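Local coordinates for probable sugar ABC transporter, sugar-binding protein (PDB 2W7Y) that binds the blood group A-trisaccharide and probably delivers such glycans to an ABC transporter for uptake by Streptococcus pneumoniae, at residues Leu371-Ala374 with Ile375-Lys379; Asp390-Gly393 with Gly394-Thr398. All coordinates share one frame; numbering follows the deposited sequence.

Both contacts are local, between neighbouring residues of one continuous run of chain; the chain's centre lies between them, and their own centres are 25 Å apart. Contact 1 lies within a single helix, 366-379, and most of its touching residues are buried; contact 2 joins two helices, 388-392 and 394-406, and is only partly buried. Consecutive backbone bonds and an aliphatic pair carry contact 1, whereas a glycine junction, one backbone bond, a water bridge and a tryptophan-valine pair carry contact 2. The bound glycan is nearer to contact 2, where the His-397 side chain lies about 5 Å from the N-acetylgalactosamine unit.

Contact 1. Residues Leu371-Ala374 with Ile375-Lys379; sequences LGQA and ITQVK
Leu-371 and Ile-375, one helical turn apart, run their side chains alongside each other in the same direction on the buried flank of helix 366-379. The contact is made by methyl groups, Leu-371 CD2 to Ile-375 CD1 at 3.6 Å. In Ile-375, CG1 stands beside the backbone N and anti to the carbonyl carbon (chi1 -65°), which brings it back over the preceding turn to 3.3 Å from Leu-371 O. Phe-342 of helix 335-343 and Val-281 touch both side chains, so this flank is packed from outside the helix as well. Beneath the side chains runs the series of i+4 to i alpha-helical bonds. It begins with Ile-375 N to Leu-371 O at 2.9 Å, with an N-H...O angle of 162°, and the last, Val-378 N to Ala-374 O at 3.5 Å, is weak.

The polar flank is looser. Gln-373 is exposed, and its extended side chain runs askew to that of Gln-377, with the two amide planes 71° apart and NE2 to NE2 at 3.9 Å; that spacing gives no evidence of an amide-to-amide bond. Gln-377 instead sends NE2 to Pro-295 O in strand 293-296, while a water lies 2.9 Å from Gln-377 OE1 and 3.0 Å from Ala-374 O. With NE2 fixed by Pro-295 O and a water close to OE1, the amide probably turns less freely, and the same water may supplement Ala-374 O, whose helical bond is weak. The chemistry therefore divides by flank: aliphatic groups seat the helix against its neighbours, whereas on the polar side one glutamine ties it to strand 293-296, and a water lies between its OE1 and the helix's own Ala-374 O.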
ATOM      1  N   LEU A 371      -5.408  -0.902 -15.479  1.00 22.97           N
ATOM      2  CA  LEU A 371      -5.734  -1.350 -14.125  1.00 22.98           C
ATOM      3  C   LEU A 371      -5.824  -2.870 -14.095  1.00 22.94           C
ATOM      4  O   LEU A 371      -5.173  -3.518 -13.276  1.00 23.21           O
ATOM      5  CB  LEU A 371      -7.065  -0.760 -13.659  1.00 23.01           C
ATOM      6  CG  LEU A 371      -7.309  -0.356 -12.199  1.00 22.95           C
ATOM      7  CD1 LEU A 371      -8.806  -0.326 -11.945  1.00 22.79           C
ATOM      8  CD2 LEU A 371      -6.606  -1.216 -11.165  1.00 23.25           C
ATOM      9  N   GLY A 372      -6.631  -3.422 -14.996  1.00 22.88           N
ATOM     10  CA  GLY A 372      -6.783  -4.866 -15.145  1.00 22.95           C
ATOM     11  C   GLY A 372      -5.487  -5.549 -15.533  1.00 23.08           C
ATOM     12  O   GLY A 372      -5.223  -6.672 -15.099  1.00 23.20           O
ATOM     13  N   GLN A 373      -4.682  -4.866 -16.346  1.00 23.08           N
ATOM     14  CA  GLN A 373      -3.364  -5.357 -16.749  1.00 23.22           C
ATOM     15  C   GLN A 373      -2.418  -5.417 -15.554  1.00 23.20           C
ATOM     16  O   GLN A 373      -1.718  -6.410 -15.358  1.00 23.43           O
ATOM     17  CB  GLN A 373      -2.763  -4.475 -17.854  1.00 23.11           C
ATOM     18  CG  GLN A 373      -1.560  -5.110 -18.547  1.00 23.74           C
ATOM     19  CD  GLN A 373      -0.677  -4.119 -19.292  1.00 24.22           C
ATOM     20  OE1 GLN A 373      -1.060  -2.971 -19.541  1.00 24.62           O
ATOM     21  NE2 GLN A 373       0.518  -4.567 -19.659  1.00 23.80           N
ATOM     22  N   ALA A 374      -2.416  -4.351 -14.757  1.00 23.19           N
ATOM     23  CA  ALA A 374      -1.590  -4.268 -13.554  1.00 23.10           C
ATOM     24  C   ALA A 374      -1.983  -5.313 -12.506  1.00 23.02           C
ATOM     25  O   ALA A 374      -1.113  -5.935 -11.893  1.00 23.19           O
ATOM     26  CB  ALA A 374      -1.647  -2.859 -12.969  1.00 23.00           C
ATOM     27  N   ILE A 375      -3.286  -5.510 -12.311  1.00 23.03           N
ATOM     28  CA  ILE A 375      -3.779  -6.532 -11.375  1.00 23.05           C
ATOM     29  C   ILE A 375      -3.404  -7.957 -11.818  1.00 22.92           C
ATOM     30  O   ILE A 375      -2.926  -8.751 -11.005  1.00 22.98           O
ATOM     31  CB  ILE A 375      -5.312  -6.408 -11.120  1.00 23.12           C
ATOM     32  CG1 ILE A 375      -5.635  -5.087 -10.407  1.00 22.86           C
ATOM     33  CG2 ILE A 375      -5.820  -7.587 -10.291  1.00 23.08           C
ATOM     34  CD1 ILE A 375      -7.115  -4.725 -10.412  1.00 22.69           C
ATOM     35  N   THR A 376      -3.605  -8.261 -13.102  1.00 22.86           N
ATOM     36  CA  THR A 376      -3.277  -9.578 -13.673  1.00 23.03           C
ATOM     37  C   THR A 376      -1.792  -9.942 -13.507  1.00 23.01           C
ATOM     38  O   THR A 376      -1.460 -11.107 -13.282  1.00 23.06           O
ATOM     39  CB  THR A 376      -3.727  -9.685 -15.162  1.00 23.01           C
ATOM     40  OG1 THR A 376      -5.156  -9.618 -15.230  1.00 23.62           O
ATOM     41  CG2 THR A 376      -3.280 -10.992 -15.811  1.00 23.07           C
ATOM     42  N   GLN A 377      -0.914  -8.944 -13.604  1.00 23.02           N
ATOM     43  CA  GLN A 377       0.522  -9.150 -13.396  1.00 22.93           C
ATOM     44  C   GLN A 377       0.855  -9.619 -11.979  1.00 22.88           C
ATOM     45  O   GLN A 377       1.657 -10.539 -11.807  1.00 22.76           O
ATOM     46  CB  GLN A 377       1.304  -7.879 -13.718  1.00 22.86           C
ATOM     47  CG  GLN A 377       1.407  -7.567 -15.203  1.00 22.76           C
ATOM     48  CD  GLN A 377       2.153  -6.279 -15.461  1.00 22.66           C
ATOM     49  OE1 GLN A 377       2.397  -5.501 -14.539  1.00 22.75           O
ATOM     50  NE2 GLN A 377       2.524  -6.046 -16.714  1.00 22.29           N
ATOM     51  N   VAL A 378       0.234  -8.984 -10.983  1.00 22.81           N
ATOM     52  CA  VAL A 378       0.434  -9.318  -9.573  1.00 22.93           C
ATOM     53  C   VAL A 378      -0.180 -10.683  -9.253  1.00 23.17           C
ATOM     54  O   VAL A 378       0.418 -11.486  -8.530  1.00 23.29           O
ATOM     55  CB  VAL A 378      -0.149  -8.228  -8.628  1.00 23.00           C
ATOM     56  CG1 VAL A 378      -0.004  -8.633  -7.162  1.00 22.90           C
ATOM     57  CG2 VAL A 378       0.514  -6.878  -8.876  1.00 22.69           C
ATOM     58  N   LYS A 379      -1.364 -10.939  -9.806  1.00 23.28           N
ATOM     59  CA  LYS A 379      -2.054 -12.227  -9.648  1.00 23.24           C
ATOM     60  C   LYS A 379      -1.283 -13.400 -10.259  1.00 23.25           C
ATOM     61  O   LYS A 379      -1.483 -14.552  -9.862  1.00 23.27           O
ATOM     62  CB  LYS A 379      -3.459 -12.163 -10.256  1.00 23.23           C
ATOM     63  CG  LYS A 379      -4.480 -11.409  -9.418  1.00 23.17           C
ATOM     64  CD  LYS A 379      -5.849 -11.423 -10.089  1.00 23.54           C
ATOM     65  CE  LYS A 379      -6.950 -10.925  -9.156  1.00 23.66           C
ATOM     66  NZ  LYS A 379      -7.114 -11.804  -7.955  1.00 24.48           N
TER
HETATM   67  O   HOH W   1       1.738  -4.960 -11.743  1.00 12.05           O

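Contact 2. Residues Asp390-Gly393 with Gly394-Thr398; sequences DVWG and GDVHT
Trp-392 and Val-396 meet across the bend where helix 388-392 gives way to helix 394-406. From its base outward, the tryptophan has CB 3.9 Å from Val-396 CG1; CG then turns beside the backbone N (chi1 -58°), and CE3 of the six-membered ring passes the same methyl at 3.8 Å, in an oblique approach. Beyond this the ring leads away from the valine, among Leu-225, Leu-229, Phe-211 and Leu-215, and NE1 donates to Leu-224 O. The other valine methyl, CG2, lies 3.6 Å from Trp-392 O.

That carbonyl also takes part in a water bridge: the water donates to Trp-392 O at 2.9 Å and accepts from Val-396 N at 3.2 Å, spanning the turn where no direct bond joins the two. Next to it, Gly-393 O receives His-397 N at 3.3 Å along a nearly straight N-H...O line of 170°. One residue on, Gly-394 O accepts both Thr-398 N and Thr-398 OG1, one from above and one from below the carbonyl plane. Gly-393, with an extended psi and a phi of 97° that only glycine adopts readily, leaves helical angles. These features describe a tight glycine junction between two successive helices, with Gly-393 at the N-cap of helix 394-406, whose first turn carries His-397 near the bound glycan.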
ATOM      1  N   ASP A 390       1.995  -4.446   7.153  1.00 23.36           N
ATOM      2  CA  ASP A 390       0.927  -5.366   7.558  1.00 23.21           C
ATOM      3  C   ASP A 390       1.409  -6.419   8.543  1.00 23.11           C
ATOM      4  O   ASP A 390       0.752  -6.697   9.551  1.00 22.99           O
ATOM      5  CB  ASP A 390       0.314  -6.056   6.331  1.00 23.28           C
ATOM      6  CG  ASP A 390      -0.764  -5.217   5.657  1.00 23.69           C
ATOM      7  OD1 ASP A 390      -1.355  -5.706   4.672  1.00 24.52           O
ATOM      8  OD2 ASP A 390      -1.028  -4.081   6.107  1.00 23.32           O
ATOM      9  N   VAL A 391       2.569  -6.989   8.247  1.00 23.06           N
ATOM     10  CA  VAL A 391       3.073  -8.145   8.971  1.00 23.13           C
ATOM     11  C   VAL A 391       3.981  -7.756  10.154  1.00 23.08           C
ATOM     12  O   VAL A 391       3.977  -8.428  11.188  1.00 22.92           O
ATOM     13  CB  VAL A 391       3.737  -9.172   7.987  1.00 23.11           C
ATOM     14  CG1 VAL A 391       4.982  -8.583   7.305  1.00 23.43           C
ATOM     15  CG2 VAL A 391       4.048 -10.490   8.680  1.00 23.12           C
ATOM     16  N   TRP A 392       4.731  -6.662  10.012  1.00 23.12           N
ATOM     17  CA  TRP A 392       5.659  -6.236  11.066  1.00 23.04           C
ATOM     18  C   TRP A 392       5.231  -4.963  11.807  1.00 23.13           C
ATOM     19  O   TRP A 392       5.835  -4.595  12.819  1.00 23.20           O
ATOM     20  CB  TRP A 392       7.092  -6.096  10.528  1.00 22.88           C
ATOM     21  CG  TRP A 392       7.674  -7.353   9.904  1.00 22.66           C
ATOM     22  CD1 TRP A 392       7.239  -8.641  10.070  1.00 22.61           C
ATOM     23  CD2 TRP A 392       8.816  -7.427   9.038  1.00 22.61           C
ATOM     24  NE1 TRP A 392       8.025  -9.507   9.347  1.00 22.53           N
ATOM     25  CE2 TRP A 392       9.003  -8.789   8.709  1.00 22.93           C
ATOM     26  CE3 TRP A 392       9.696  -6.475   8.505  1.00 22.75           C
ATOM     27  CZ2 TRP A 392      10.036  -9.220   7.866  1.00 22.73           C
ATOM     28  CZ3 TRP A 392      10.722  -6.906   7.668  1.00 22.59           C
ATOM     29  CH2 TRP A 392      10.878  -8.268   7.358  1.00 22.38           C
ATOM     30  N   GLY A 393       4.193  -4.297  11.307  1.00 23.17           N
ATOM     31  CA  GLY A 393       3.638  -3.123  11.977  1.00 23.19           C
ATOM     32  C   GLY A 393       4.150  -1.805  11.436  1.00 23.14           C
ATOM     33  O   GLY A 393       5.156  -1.768  10.727  1.00 23.09           O
ATOM     34  N   GLY A 394       3.458  -0.725  11.795  1.00 23.19           N
ATOM     35  CA  GLY A 394       3.761   0.620  11.300  1.00 23.30           C
ATOM     36  C   GLY A 394       5.088   1.214  11.742  1.00 23.30           C
ATOM     37  O   GLY A 394       5.698   1.989  10.999  1.00 23.42           O
ATOM     38  N   ASP A 395       5.531   0.858  12.947  1.00 23.22           N
ATOM     39  CA  ASP A 395       6.795   1.352  13.499  1.00 23.20           C
ATOM     40  C   ASP A 395       8.015   0.810  12.760  1.00 23.20           C
ATOM     41  O   ASP A 395       8.977   1.545  12.524  1.00 23.30           O
ATOM     42  CB  ASP A 395       6.905   1.030  14.994  1.00 23.19           C
ATOM     43  CG  ASP A 395       6.005   1.902  15.853  1.00 23.33           C
ATOM     44  OD1 ASP A 395       5.540   2.958  15.376  1.00 23.58           O
ATOM     45  OD2 ASP A 395       5.766   1.531  17.020  1.00 23.59           O
ATOM     46  N   VAL A 396       7.974  -0.474  12.415  1.00 23.25           N
ATOM     47  CA  VAL A 396       9.056  -1.134  11.679  1.00 23.30           C
ATOM     48  C   VAL A 396       9.120  -0.567  10.258  1.00 23.33           C
ATOM     49  O   VAL A 396      10.198  -0.244   9.759  1.00 23.44           O
ATOM     50  CB  VAL A 396       8.888  -2.685  11.691  1.00 23.37           C
ATOM     51  CG1 VAL A 396       9.831  -3.366  10.709  1.00 23.19           C
ATOM     52  CG2 VAL A 396       9.110  -3.230  13.099  1.00 23.28           C
ATOM     53  N   HIS A 397       7.949  -0.432   9.638  1.00 23.37           N
ATOM     54  CA  HIS A 397       7.768   0.241   8.344  1.00 23.30           C
ATOM     55  C   HIS A 397       8.497   1.600   8.289  1.00 23.28           C
ATOM     56  O   HIS A 397       9.385   1.798   7.453  1.00 23.33           O
ATOM     57  CB  HIS A 397       6.259   0.377   8.084  1.00 23.22           C
ATOM     58  CG  HIS A 397       5.897   1.159   6.860  1.00 23.13           C
ATOM     59  ND1 HIS A 397       5.931   0.622   5.593  1.00 22.96           N
ATOM     60  CD2 HIS A 397       5.437   2.425   6.718  1.00 23.36           C
ATOM     61  CE1 HIS A 397       5.534   1.529   4.719  1.00 22.85           C
ATOM     62  NE2 HIS A 397       5.223   2.631   5.377  1.00 23.20           N
ATOM     63  N   THR A 398       8.142   2.502   9.209  1.00 23.22           N
ATOM     64  CA  THR A 398       8.709   3.855   9.295  1.00 23.09           C
ATOM     65  C   THR A 398      10.224   3.868   9.559  1.00 23.23           C
ATOM     66  O   THR A 398      10.962   4.638   8.935  1.00 23.32           O
ATOM     67  CB  THR A 398       7.965   4.703  10.367  1.00 23.17           C
ATOM     68  OG1 THR A 398       6.571   4.780  10.041  1.00 22.97           O
ATOM     69  CG2 THR A 398       8.532   6.123  10.451  1.00 23.00           C
TER
HETATM   70  O   HOH W   2       6.050  -2.140  14.302  1.00 18.52           O